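Local coordinates for protein CAS6A (Thermus thermophilus, PDB 4C97) that probably acts as a Cas6-family endoribonuclease that cuts precursor CRISPR RNA into the short guide RNAs used in antiviral defence, at residues L10-G16 and F92-L98; P22-R26 and T231-Y235; Y110-F114 and L155-L161; F114-R120 and A212-A217; F126-F131 and T193-V197. The protein carries 1 engineered substitution. One frame throughout, in Å; residues are numbered along the deposited sequence.

Contact 1: L10-G16 and F92-L98; sequences LVLVLEG and FRVRAVL
E15 and R95 meet at about a right angle, with carboxylate and guanidinium planes 62° apart, in a salt bridge from R95 NH2 to E15 OE1 (2.8 Å) whose hydrogen bond is weak and bent. R95 sets out with CG anti to its backbone N (chi1 173°) and then kinks at chi3, which brings NH2 over E15 CB and CG before it reaches the oxygen at the edge of the guanidinium. The other oxygen, E15 OE2, lies beside the aliphatic part of R93, 3.4 Å from R93 CD, while R93 NH1 bonds to the carbonyl of G83. Beneath these charges the two strands are antiparallel neighbours inside the N-terminal sheet of a ferredoxin-like fold, with strand 6-15 between 91-109 and 58-65. Regular pairing is interrupted by a beta bulge: R95 and A96 both face V13, R95 N bonding to V13 O at 2.8 Å and V13 N to A96 O at 2.9 Å. R95 has nearly helical backbone angles there, and A96 N is left buried without a partner. On the face bearing L12, L14, V94 and V97, L14 CD1 sits above the F92 ring, 4.2 Å from its centroid and 14° off the normal, a CH-pi contact; L14 CD2 leans on V94 CG2 at 4.1 Å. On the opposite face, V13 CG2 touches L98 CD1 at 3.7 Å.

Contact 2: P22-R26 and T231-Y235; sequences PLGLR and TSLGY. With SO4 (sulfate ion), chain C.
S232 and L233 belong to the glycine-rich loop between helix 209-225 and strand 238-241, a hallmark of RAMP-type proteins such as Cas6, and both meet R26 of helix 22-36. With CG anti to the backbone N (chi1 -164°), R26 bends at chi3 toward S232. The guanidinium is fixed along its edge: R26 NH1 donates to S232 OG at 3.0 Å, the oxygen 1° out of its plane, and also to sulfate O1 at 3.1 Å. R26 NH2 reaches sulfate O3 at 2.9 Å. L233 CD2 covers one face, 3.6 Å from R26 CZ, so bonds and packing together constrain its rotation. K230 also binds this sulfate, which probably came from the crystallisation liquor; the site is consistent with a place for an RNA phosphate. P22 CB rests on L233 O at 3.3 Å, and one water donates to both P22 O and S232 O. Strand 48-55 lines the junction, F52 touching P22, L50 touching R26 and F48 touching S232.

Contact 3: Y110-F114 and L155-L161; sequences YPRLF and LEAFGPL
Y110 and G159 bring their backbones to a CA-CA separation of 6.1 Å, where helix 144-158 has just ended and G159 is the first residue to leave helical angles. Having no side chain, G159 lays its CA over one face of the Y110 ring, toward its rim, 3.8 Å from the centroid and 20° off the normal, a CH-pi contact. L155, its CG anti to the backbone N (chi1 175°), carries CD1 instead to the ring edge, in plane, 3.6 Å from Y110 CE2. The same methyl reaches L113 CD1 at 3.9 Å. These contacts set the short, weakly bonded helix 110-113, which links the N-terminal sheet to strand 121-127 of the second sheet, against the end of a helix belonging to the C-terminal half. P160 CD packs on Y110 CB at 3.5 Å. The Y110 hydroxyl passes F158 CB at 3.3 Å but is hydrogen-bonded to the carbonyl of L66. The second L155 methyl, CD2, approaches F114 CZ at 4.1 Å, with L161 CD2 near that same atom.

Contact 4: F114-R120 and A212-A217; sequences FQGPPSR and ALWLSA
F114 presents its ring edge to the face of W214 in a T-shaped pair: the planes stand at 81° and the centroid of the F114 ring is 4.8 Å from that of the W214 six-membered ring. F114 CE1 is the atom poised over the centre of the indole, 3.7 Å from W214 CD2. One face of the F114 ring receives A217 CB, 3.8 Å from the centroid and 19° off the normal, so the phenyl is held by an aromatic surface at its edge and a methyl above it. W214 starts away from the loop, yet its six-membered ring comes back to the edge of F114. The loop 114-120 runs along helix 209-225 on its way from helix 110-113 to strand 121-127, the first strand of the C-terminal sheet along the chain, while helices 144-158 and 165-174 supply L155, L171 and others around W214. L213, its CG anti to the backbone N (chi1 -166°), sends CD1 to F114 O at 3.4 Å and to G116 CA. S216 OG, lying between its own N and carbonyl carbon, donates to L213 O at 2.6 Å, an oxygen that also accepts A217 N; a water donates to S216 OG and accepts from G116 N. Beyond the cis peptide before P117, P118 CB meets A212 CB at 3.6 Å. L215 CD2 closes on R120 O at 3.4 Å.

Contact 5: F126-F131 and T193-V197; sequences FASPTF and TAGFV
T130 and F196 exchange two backbone hydrogen bonds, F196 N to T130 O at 2.9 Å and T130 N to F196 O at 3.0 Å, making an antiparallel hydrogen-bonded pair. The second is the more bent, 133° at the hydrogen. T130 OG1 turns back to donate to S128 O within its own segment. S128 is the corner at which strand 121-127 of the C-terminal sheet gives way to strand 129-134 of a small hairpin, and strand 194-197, an outermost strand of that sheet within the chain, passes alongside the bend. S128 OG is tied to the carbonyl of G234 and the amide of R237. On one side of the pair, F196, with CG anti to its backbone N, directs its ring edge toward the face of F126 in an offset edge-to-face stack, planes at 80° and centroids 5.8 Å apart. V197 uses its methyls separately: CG1 lies 3.3 Å from F126 O, and CG2 is 3.5 Å from P129 N. At the other end T193 CG2 stands centrally over the F131 ring, 3.6 Å from the centroid and 1° off the normal. T193 OG1 points elsewhere, bonded to H138 ND1 and the carbonyl of V191, and H138 in turn meets F131, whose ring also forms an edge-to-face pair with Y235.

In the fold
Contact 1 lies within the N-terminal sheet; contacts 3 and 4 follow the linker from strand 91-109 to strand 121-127, and contact 5 lies in the C-terminal half. Contact 2 brings helix 22-36 to the glycine-rich loop near the chain's end, and its segments enclose contacts 3, 4 and 5 in sequence. Two clusters result. Contacts 3 and 4, with centres 12 Å apart, share F114 and touch through L155 and W214. Contacts 2 and 5, their centres 13 Å apart, touch where the glycine-rich loop meets the corner at S128. Contact 2 lies across the chain's centre from contacts 3 and 4. Contacts 2 and 3 join the N-terminal and C-terminal halves at separate places, their centres about 24 Å apart.

Contact 1: L10-G16 and F92-L98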
# COMPACT_ATOMS: atom_id res chain seq x y z
N LEU A 10 -6.32 7.85 -3.55
CA LEU A 10 -6.48 9.28 -3.70
C LEU A 10 -5.50 10.02 -2.81
O LEU A 10 -5.32 9.67 -1.63
CB LEU A 10 -7.90 9.67 -3.33
CG LEU A 10 -8.98 9.36 -4.36
CD1 LEU A 10 -9.16 7.88 -4.57
CD2 LEU A 10 -10.30 9.99 -3.91
N VAL A 11 -4.89 11.05 -3.38
CA VAL A 11 -3.91 11.86 -2.66
C VAL A 11 -4.49 13.21 -2.25
O VAL A 11 -5.06 13.93 -3.08
CB VAL A 11 -2.65 12.08 -3.49
CG1 VAL A 11 -1.73 13.11 -2.82
CG2 VAL A 11 -1.87 10.75 -3.67
N LEU A 12 -4.35 13.54 -0.97
CA LEU A 12 -4.72 14.87 -0.46
C LEU A 12 -3.47 15.72 -0.39
O LEU A 12 -2.56 15.45 0.43
CB LEU A 12 -5.33 14.78 0.94
CG LEU A 12 -6.75 14.24 1.09
CD1 LEU A 12 -6.98 12.95 0.31
CD2 LEU A 12 -7.08 14.03 2.57
N VAL A 13 -3.43 16.73 -1.25
CA VAL A 13 -2.33 17.68 -1.29
C VAL A 13 -2.60 18.70 -0.19
O VAL A 13 -3.67 19.30 -0.15
CB VAL A 13 -2.22 18.37 -2.66
CG1 VAL A 13 -1.10 19.41 -2.66
CG2 VAL A 13 -1.98 17.35 -3.74
N LEU A 14 -1.64 18.87 0.70
CA LEU A 14 -1.89 19.59 1.95
C LEU A 14 -1.11 20.88 2.04
O LEU A 14 0.07 20.92 1.71
CB LEU A 14 -1.51 18.69 3.14
CG LEU A 14 -2.22 17.35 3.21
CD1 LEU A 14 -1.59 16.49 4.31
CD2 LEU A 14 -3.73 17.49 3.42
N GLU A 15 -1.76 21.93 2.53
CA GLU A 15 -1.04 23.14 2.89
C GLU A 15 -1.15 23.35 4.39
O GLU A 15 -2.23 23.22 4.98
CB GLU A 15 -1.50 24.36 2.08
CG GLU A 15 -2.96 24.36 1.71
CD GLU A 15 -3.38 25.65 1.00
OE1 GLU A 15 -2.57 26.60 0.94
OE2 GLU A 15 -4.53 25.70 0.49
N GLY A 16 -0.02 23.67 5.00
CA GLY A 16 0.08 23.78 6.43
C GLY A 16 1.47 23.39 6.87
O GLY A 16 2.27 22.91 6.06
N PHE A 92 -4.32 20.96 8.51
CA PHE A 92 -3.92 21.28 7.15
C PHE A 92 -5.14 21.72 6.39
O PHE A 92 -6.25 21.28 6.66
CB PHE A 92 -3.35 20.05 6.43
CG PHE A 92 -2.10 19.50 7.06
CD1 PHE A 92 -0.86 20.00 6.71
CD2 PHE A 92 -2.18 18.48 7.99
CE1 PHE A 92 0.30 19.49 7.29
CE2 PHE A 92 -1.03 17.97 8.57
CZ PHE A 92 0.20 18.48 8.22
N ARG A 93 -4.93 22.56 5.39
CA ARG A 93 -5.96 22.83 4.42
C ARG A 93 -5.74 21.89 3.22
O ARG A 93 -4.61 21.70 2.76
CB ARG A 93 -5.91 24.29 4.00
CG ARG A 93 -6.91 24.67 2.95
CD ARG A 93 -6.97 26.17 2.78
NE ARG A 93 -7.03 26.86 4.07
CZ ARG A 93 -8.13 27.01 4.79
NH1 ARG A 93 -9.29 26.55 4.36
NH2 ARG A 93 -8.07 27.65 5.96
N VAL A 94 -6.82 21.29 2.74
CA VAL A 94 -6.72 20.38 1.62
C VAL A 94 -6.82 21.18 0.33
O VAL A 94 -7.88 21.71 -0.01
CB VAL A 94 -7.83 19.31 1.67
CG1 VAL A 94 -7.78 18.41 0.44
CG2 VAL A 94 -7.70 18.47 2.94
N ARG A 95 -5.70 21.27 -0.38
CA ARG A 95 -5.65 22.07 -1.59
C ARG A 95 -6.27 21.36 -2.77
O ARG A 95 -6.95 21.97 -3.60
CB ARG A 95 -4.22 22.42 -1.95
CG ARG A 95 -4.08 23.11 -3.29
CD ARG A 95 -2.66 23.54 -3.50
NE ARG A 95 -2.27 24.49 -2.46
CZ ARG A 95 -1.07 24.54 -1.89
NH1 ARG A 95 -0.11 23.70 -2.27
NH2 ARG A 95 -0.83 25.44 -0.95
N ALA A 96 -6.02 20.06 -2.85
CA ALA A 96 -6.53 19.26 -3.95
C ALA A 96 -6.67 17.82 -3.51
O ALA A 96 -5.92 17.34 -2.66
CB ALA A 96 -5.59 19.37 -5.16
N VAL A 97 -7.63 17.14 -4.11
CA VAL A 97 -7.78 15.71 -3.96
C VAL A 97 -7.57 15.11 -5.34
O VAL A 97 -8.34 15.36 -6.26
CB VAL A 97 -9.17 15.36 -3.41
CG1 VAL A 97 -9.33 13.86 -3.29
CG2 VAL A 97 -9.37 16.02 -2.06
N LEU A 98 -6.52 14.30 -5.46
CA LEU A 98 -6.07 13.80 -6.76
C LEU A 98 -6.22 12.29 -6.91
O LEU A 98 -5.88 11.53 -6.00
CB LEU A 98 -4.59 14.15 -6.95
CG LEU A 98 -4.23 15.63 -6.81
CD1 LEU A 98 -2.73 15.79 -6.99
CD2 LEU A 98 -5.00 16.45 -7.83

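Contact 2: P22-R26 and T231-Y235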
# COMPACT_ATOMS: atom_id res chain seq x y z
N PRO A 22 0.49 9.56 11.75
CA PRO A 22 -0.22 8.31 11.52
C PRO A 22 -1.58 8.19 12.21
O PRO A 22 -2.61 7.92 11.59
CB PRO A 22 0.74 7.27 12.08
CG PRO A 22 2.08 7.86 11.90
CD PRO A 22 1.93 9.34 11.98
N LEU A 23 -1.58 8.41 13.52
CA LEU A 23 -2.82 8.30 14.28
C LEU A 23 -3.83 9.40 13.93
O LEU A 23 -5.03 9.13 13.84
CB LEU A 23 -2.54 8.23 15.77
CG LEU A 23 -1.91 6.85 16.03
CD1 LEU A 23 -0.91 6.92 17.12
CD2 LEU A 23 -2.98 5.81 16.32
N GLY A 24 -3.38 10.63 13.70
CA GLY A 24 -4.31 11.67 13.29
C GLY A 24 -4.94 11.37 11.93
O GLY A 24 -6.16 11.57 11.71
N LEU A 25 -4.11 10.90 10.99
CA LEU A 25 -4.62 10.49 9.67
C LEU A 25 -5.64 9.36 9.80
O LEU A 25 -6.76 9.44 9.25
CB LEU A 25 -3.46 10.07 8.76
CG LEU A 25 -3.87 9.63 7.35
CD1 LEU A 25 -4.68 10.68 6.62
CD2 LEU A 25 -2.62 9.27 6.54
N ARG A 26 -5.29 8.30 10.54
CA ARG A 26 -6.24 7.21 10.69
C ARG A 26 -7.52 7.67 11.40
O ARG A 26 -8.61 7.25 11.04
CB ARG A 26 -5.64 6.00 11.40
CG ARG A 26 -6.49 4.76 11.22
CD ARG A 26 -5.83 3.54 11.78
NE ARG A 26 -5.78 3.55 13.24
CZ ARG A 26 -5.18 2.61 13.95
NH1 ARG A 26 -4.59 1.59 13.33
NH2 ARG A 26 -5.18 2.67 15.26
N THR A 231 -0.69 -1.06 7.81
CA THR A 231 -0.84 -0.19 6.66
C THR A 231 -1.89 0.90 6.91
O THR A 231 -1.93 1.90 6.20
CB THR A 231 -1.18 -0.97 5.39
OG1 THR A 231 -2.36 -1.77 5.61
CG2 THR A 231 -0.04 -1.86 5.02
N SER A 232 -2.74 0.71 7.93
CA SER A 232 -3.72 1.73 8.29
C SER A 232 -3.05 2.94 8.94
O SER A 232 -3.68 4.01 9.10
CB SER A 232 -4.80 1.15 9.21
OG SER A 232 -4.26 0.82 10.48
N LEU A 233 -1.78 2.78 9.32
CA LEU A 233 -1.02 3.85 9.95
C LEU A 233 0.08 4.39 9.06
O LEU A 233 0.93 5.15 9.51
CB LEU A 233 -0.45 3.41 11.31
CG LEU A 233 -1.50 3.11 12.37
CD1 LEU A 233 -0.81 2.45 13.59
CD2 LEU A 233 -2.20 4.38 12.82
N GLY A 234 0.05 4.04 7.77
CA GLY A 234 1.01 4.60 6.85
C GLY A 234 2.27 3.79 6.65
O GLY A 234 3.13 4.18 5.86
N TYR A 235 2.39 2.68 7.38
CA TYR A 235 3.53 1.78 7.24
C TYR A 235 3.33 0.94 5.99
O TYR A 235 2.19 0.76 5.49
CB TYR A 235 3.68 0.89 8.47
CG TYR A 235 3.95 1.69 9.72
CD1 TYR A 235 5.15 2.37 9.88
CD2 TYR A 235 3.00 1.79 10.73
CE1 TYR A 235 5.40 3.12 11.00
CE2 TYR A 235 3.26 2.51 11.87
CZ TYR A 235 4.46 3.19 11.99
OH TYR A 235 4.75 3.94 13.12
S SO4 C . -3.81 -0.79 15.95
O1 SO4 C . -2.84 -0.28 15.01
O2 SO4 C . -3.13 -1.80 16.75
O3 SO4 C . -4.30 0.31 16.77
O4 SO4 C . -4.95 -1.37 15.26
O HOH W 1 -2.50 6.68 8.89

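Contact 3: Y110-F114 and L155-L161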
# COMPACT_ATOMS: atom_id res chain seq x y z
N TYR A 110 -9.35 -4.42 -10.78
CA TYR A 110 -8.65 -5.66 -10.47
C TYR A 110 -8.21 -6.40 -11.73
O TYR A 110 -7.07 -6.87 -11.77
CB TYR A 110 -9.45 -6.56 -9.52
CG TYR A 110 -9.32 -6.09 -8.08
CD1 TYR A 110 -10.19 -5.15 -7.52
CD2 TYR A 110 -8.30 -6.56 -7.29
CE1 TYR A 110 -10.05 -4.72 -6.22
CE2 TYR A 110 -8.15 -6.13 -5.97
CZ TYR A 110 -9.01 -5.21 -5.46
OH TYR A 110 -8.83 -4.79 -4.17
N PRO A 111 -9.04 -6.44 -12.79
CA PRO A 111 -8.50 -7.11 -13.97
C PRO A 111 -7.22 -6.47 -14.49
O PRO A 111 -6.30 -7.16 -14.96
CB PRO A 111 -9.65 -6.98 -14.99
CG PRO A 111 -10.87 -6.96 -14.12
CD PRO A 111 -10.48 -6.14 -12.94
N ARG A 112 -7.11 -5.15 -14.34
CA ARG A 112 -5.93 -4.46 -14.83
C ARG A 112 -4.69 -4.80 -14.00
O ARG A 112 -3.58 -4.62 -14.47
CB ARG A 112 -6.15 -2.96 -14.90
CG ARG A 112 -6.96 -2.58 -16.13
CD ARG A 112 -7.35 -1.12 -16.16
NE ARG A 112 -7.94 -0.85 -17.47
CZ ARG A 112 -7.25 -0.55 -18.56
NH1 ARG A 112 -5.93 -0.42 -18.49
NH2 ARG A 112 -7.89 -0.38 -19.71
N LEU A 113 -4.89 -5.31 -12.78
CA LEU A 113 -3.71 -5.68 -12.00
C LEU A 113 -3.03 -6.85 -12.66
O LEU A 113 -1.84 -7.08 -12.41
CB LEU A 113 -4.08 -6.06 -10.58
CG LEU A 113 -4.69 -4.95 -9.73
CD1 LEU A 113 -5.11 -5.54 -8.41
CD2 LEU A 113 -3.74 -3.76 -9.54
N PHE A 114 -3.77 -7.58 -13.51
CA PHE A 114 -3.25 -8.77 -14.13
C PHE A 114 -2.83 -8.53 -15.58
O PHE A 114 -2.72 -9.46 -16.35
CB PHE A 114 -4.30 -9.88 -14.06
CG PHE A 114 -4.46 -10.48 -12.70
CD1 PHE A 114 -3.68 -11.56 -12.30
CD2 PHE A 114 -5.38 -9.96 -11.81
CE1 PHE A 114 -3.85 -12.10 -11.03
CE2 PHE A 114 -5.54 -10.51 -10.55
CZ PHE A 114 -4.76 -11.58 -10.17
N LEU A 155 -5.04 -9.40 -1.79
CA LEU A 155 -5.55 -9.46 -3.15
C LEU A 155 -6.66 -10.51 -3.27
O LEU A 155 -7.68 -10.31 -3.97
CB LEU A 155 -4.43 -9.74 -4.13
CG LEU A 155 -4.86 -9.94 -5.58
CD1 LEU A 155 -5.61 -8.71 -6.11
CD2 LEU A 155 -3.64 -10.25 -6.42
N GLU A 156 -6.48 -11.61 -2.55
CA GLU A 156 -7.51 -12.64 -2.50
C GLU A 156 -8.73 -12.21 -1.66
O GLU A 156 -9.85 -12.61 -1.98
CB GLU A 156 -6.93 -13.97 -1.99
CG GLU A 156 -6.00 -14.61 -3.00
CD GLU A 156 -5.48 -15.98 -2.57
OE1 GLU A 156 -5.60 -16.32 -1.38
OE2 GLU A 156 -4.98 -16.72 -3.45
N ALA A 157 -8.52 -11.42 -0.61
CA ALA A 157 -9.65 -10.89 0.16
C ALA A 157 -10.53 -9.94 -0.64
O ALA A 157 -11.76 -9.99 -0.52
CB ALA A 157 -9.17 -10.20 1.40
N PHE A 158 -9.90 -9.06 -1.40
CA PHE A 158 -10.66 -7.97 -2.01
C PHE A 158 -10.91 -8.06 -3.51
O PHE A 158 -11.82 -7.39 -4.03
CB PHE A 158 -9.97 -6.67 -1.67
CG PHE A 158 -9.81 -6.47 -0.20
CD1 PHE A 158 -10.89 -6.62 0.65
CD2 PHE A 158 -8.58 -6.17 0.33
CE1 PHE A 158 -10.74 -6.46 2.01
CE2 PHE A 158 -8.43 -6.01 1.69
CZ PHE A 158 -9.51 -6.16 2.52
N GLY A 159 -10.13 -8.90 -4.19
CA GLY A 159 -10.26 -9.06 -5.62
C GLY A 159 -11.12 -10.24 -6.03
O GLY A 159 -11.65 -10.96 -5.19
N PRO A 160 -11.27 -10.44 -7.34
CA PRO A 160 -12.24 -11.41 -7.85
C PRO A 160 -11.69 -12.81 -7.98
O PRO A 160 -12.47 -13.68 -8.35
CB PRO A 160 -12.53 -10.88 -9.25
CG PRO A 160 -11.17 -10.45 -9.68
CD PRO A 160 -10.61 -9.73 -8.46
N LEU A 161 -10.41 -13.02 -7.69
CA LEU A 161 -9.73 -14.25 -8.08
C LEU A 161 -8.76 -14.72 -7.01
O LEU A 161 -8.05 -13.93 -6.42
CB LEU A 161 -8.93 -13.95 -9.35
CG LEU A 161 -8.39 -15.09 -10.20
CD1 LEU A 161 -9.50 -16.03 -10.64
CD2 LEU A 161 -7.67 -14.50 -11.41

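Contact 4: F114-R120 and A212-A217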
# COMPACT_ATOMS: atom_id res chain seq x y z
N PHE A 114 -3.77 -7.58 -13.51
CA PHE A 114 -3.25 -8.77 -14.13
C PHE A 114 -2.83 -8.53 -15.58
O PHE A 114 -2.72 -9.46 -16.35
CB PHE A 114 -4.30 -9.88 -14.06
CG PHE A 114 -4.46 -10.48 -12.70
CD1 PHE A 114 -3.68 -11.56 -12.30
CD2 PHE A 114 -5.38 -9.96 -11.81
CE1 PHE A 114 -3.85 -12.10 -11.03
CE2 PHE A 114 -5.54 -10.51 -10.55
CZ PHE A 114 -4.76 -11.58 -10.17
N GLN A 115 -2.60 -7.27 -15.94
CA GLN A 115 -2.27 -6.92 -17.33
C GLN A 115 -0.90 -7.42 -17.78
O GLN A 115 -0.67 -7.65 -18.97
CB GLN A 115 -2.39 -5.43 -17.57
CG GLN A 115 -1.35 -4.61 -16.87
CD GLN A 115 -1.61 -3.13 -17.05
OE1 GLN A 115 -1.13 -2.54 -18.01
NE2 GLN A 115 -2.39 -2.55 -16.15
N GLY A 116 0.02 -7.56 -16.83
CA GLY A 116 1.36 -8.05 -17.12
C GLY A 116 2.16 -6.93 -17.75
O GLY A 116 1.83 -5.76 -17.57
N PRO A 117 3.20 -7.27 -18.51
CA PRO A 117 3.58 -8.64 -18.87
C PRO A 117 4.05 -9.49 -17.69
O PRO A 117 4.51 -8.96 -16.68
CB PRO A 117 4.74 -8.43 -19.83
CG PRO A 117 5.31 -7.13 -19.48
CD PRO A 117 4.15 -6.29 -19.06
N PRO A 118 3.91 -10.81 -17.82
CA PRO A 118 4.46 -11.67 -16.78
C PRO A 118 5.94 -11.45 -16.71
O PRO A 118 6.60 -11.21 -17.72
CB PRO A 118 4.11 -13.08 -17.26
CG PRO A 118 3.84 -12.96 -18.72
CD PRO A 118 3.31 -11.58 -18.93
N SER A 119 6.48 -11.52 -15.51
CA SER A 119 7.90 -11.46 -15.36
C SER A 119 8.28 -12.27 -14.15
O SER A 119 7.54 -12.31 -13.18
CB SER A 119 8.37 -10.01 -15.18
OG SER A 119 9.76 -10.01 -14.90
N ARG A 120 9.44 -12.92 -14.22
CA ARG A 120 10.02 -13.63 -13.09
C ARG A 120 10.56 -12.70 -12.02
O ARG A 120 10.78 -13.12 -10.89
CB ARG A 120 11.14 -14.54 -13.58
CG ARG A 120 10.65 -15.61 -14.50
CD ARG A 120 11.76 -16.55 -14.90
NE ARG A 120 11.21 -17.89 -15.14
CZ ARG A 120 10.99 -18.42 -16.34
NH1 ARG A 120 11.26 -17.75 -17.46
NH2 ARG A 120 10.49 -19.64 -16.41
N ALA A 212 4.27 -16.09 -13.12
CA ALA A 212 4.90 -14.80 -13.40
C ALA A 212 3.85 -13.69 -13.53
O ALA A 212 4.06 -12.54 -13.11
CB ALA A 212 5.76 -14.92 -14.69
N LEU A 213 2.69 -14.04 -14.09
CA LEU A 213 1.59 -13.08 -14.12
C LEU A 213 1.09 -12.70 -12.71
O LEU A 213 0.91 -11.51 -12.40
CB LEU A 213 0.43 -13.60 -14.95
CG LEU A 213 -0.57 -12.51 -15.26
CD1 LEU A 213 0.03 -11.47 -16.20
CD2 LEU A 213 -1.85 -13.12 -15.85
N TRP A 214 0.86 -13.71 -11.87
CA TRP A 214 0.48 -13.45 -10.50
C TRP A 214 1.54 -12.60 -9.78
O TRP A 214 1.22 -11.67 -9.05
CB TRP A 214 0.24 -14.76 -9.75
CG TRP A 214 -1.18 -15.24 -9.90
CD1 TRP A 214 -1.68 -16.07 -10.86
CD2 TRP A 214 -2.30 -14.86 -9.08
NE1 TRP A 214 -3.03 -16.25 -10.68
CE2 TRP A 214 -3.44 -15.51 -9.59
CE3 TRP A 214 -2.44 -14.03 -7.96
CZ2 TRP A 214 -4.69 -15.37 -9.03
CZ3 TRP A 214 -3.69 -13.89 -7.39
CH2 TRP A 214 -4.80 -14.56 -7.92
N LEU A 215 2.83 -12.93 -9.97
CA LEU A 215 3.87 -12.10 -9.35
C LEU A 215 3.72 -10.62 -9.78
O LEU A 215 3.74 -9.70 -8.94
CB LEU A 215 5.27 -12.64 -9.68
CG LEU A 215 6.44 -11.88 -9.05
CD1 LEU A 215 6.43 -11.95 -7.51
CD2 LEU A 215 7.75 -12.41 -9.60
N SER A 216 3.52 -10.42 -11.08
CA SER A 216 3.35 -9.05 -11.56
C SER A 216 2.12 -8.36 -10.97
O SER A 216 2.14 -7.15 -10.67
CB SER A 216 3.33 -9.00 -13.10
OG SER A 216 2.14 -9.53 -13.65
N ALA A 217 1.06 -9.14 -10.79
CA ALA A 217 -0.18 -8.61 -10.20
C ALA A 217 -0.00 -8.22 -8.73
O ALA A 217 -0.54 -7.19 -8.29
CB ALA A 217 -1.30 -9.64 -10.35
O HOH W 2 0.30 -7.51 -14.02

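Contact 5: F126-F131 and T193-V197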
# COMPACT_ATOMS: atom_id res chain seq x y z
N PHE A 126 10.10 0.06 -1.03
CA PHE A 126 9.44 0.23 0.25
C PHE A 126 9.71 1.65 0.68
O PHE A 126 10.84 2.03 1.02
CB PHE A 126 9.99 -0.79 1.26
CG PHE A 126 9.76 -2.22 0.85
CD1 PHE A 126 8.58 -2.86 1.18
CD2 PHE A 126 10.69 -2.91 0.07
CE1 PHE A 126 8.35 -4.16 0.79
CE2 PHE A 126 10.46 -4.20 -0.30
CZ PHE A 126 9.29 -4.83 0.03
N ALA A 127 8.64 2.45 0.62
CA ALA A 127 8.73 3.90 0.72
C ALA A 127 8.42 4.41 2.13
O ALA A 127 8.64 5.59 2.42
CB ALA A 127 7.79 4.57 -0.29
N SER A 128 7.85 3.55 2.97
CA SER A 128 7.71 3.87 4.38
C SER A 128 8.06 2.60 5.15
O SER A 128 8.08 1.52 4.57
CB SER A 128 6.30 4.34 4.70
OG SER A 128 5.41 3.26 4.79
N PRO A 129 8.32 2.71 6.45
CA PRO A 129 8.83 1.52 7.15
C PRO A 129 7.86 0.34 7.07
O PRO A 129 6.67 0.50 7.30
CB PRO A 129 9.00 2.02 8.59
CG PRO A 129 9.25 3.50 8.43
CD PRO A 129 8.31 3.91 7.32
N THR A 130 8.40 -0.82 6.71
CA THR A 130 7.61 -2.00 6.42
C THR A 130 8.00 -3.12 7.36
O THR A 130 9.19 -3.41 7.55
CB THR A 130 7.84 -2.42 4.95
OG1 THR A 130 7.46 -1.36 4.06
CG2 THR A 130 7.05 -3.66 4.61
N PHE A 131 7.00 -3.75 7.98
CA PHE A 131 7.24 -4.82 8.94
C PHE A 131 6.07 -5.80 8.99
O PHE A 131 5.00 -5.55 8.39
CB PHE A 131 7.59 -4.26 10.33
CG PHE A 131 6.53 -3.37 10.93
CD1 PHE A 131 5.52 -3.91 11.71
CD2 PHE A 131 6.54 -1.99 10.72
CE1 PHE A 131 4.54 -3.09 12.27
CE2 PHE A 131 5.55 -1.18 11.28
CZ PHE A 131 4.57 -1.74 12.04
N THR A 193 9.66 -1.52 17.58
CA THR A 193 9.41 -1.91 16.20
C THR A 193 10.15 -1.01 15.24
O THR A 193 10.09 0.21 15.36
CB THR A 193 7.91 -1.83 15.89
OG1 THR A 193 7.20 -2.72 16.76
CG2 THR A 193 7.60 -2.19 14.44
N ALA A 194 10.87 -1.62 14.30
CA ALA A 194 11.41 -0.89 13.16
C ALA A 194 10.81 -1.48 11.90
O ALA A 194 10.21 -2.56 11.92
CB ALA A 194 12.92 -0.97 13.12
N GLY A 195 10.92 -0.73 10.80
CA GLY A 195 10.49 -1.22 9.51
C GLY A 195 11.49 -0.91 8.42
O GLY A 195 12.20 0.08 8.47
N PHE A 196 11.55 -1.80 7.43
CA PHE A 196 12.45 -1.64 6.30
C PHE A 196 11.98 -0.57 5.32
O PHE A 196 10.80 -0.48 5.01
CB PHE A 196 12.54 -2.96 5.53
CG PHE A 196 13.54 -2.93 4.40
CD1 PHE A 196 14.87 -3.14 4.66
CD2 PHE A 196 13.13 -2.73 3.09
CE1 PHE A 196 15.79 -3.12 3.63
CE2 PHE A 196 14.06 -2.72 2.06
CZ PHE A 196 15.37 -2.92 2.32
N VAL A 197 12.95 0.21 4.84
CA VAL A 197 12.77 1.15 3.75
C VAL A 197 13.90 0.93 2.77
O VAL A 197 15.08 0.79 3.18
CB VAL A 197 12.79 2.61 4.26
CG1 VAL A 197 12.76 3.61 3.13
CG2 VAL A 197 11.59 2.86 5.17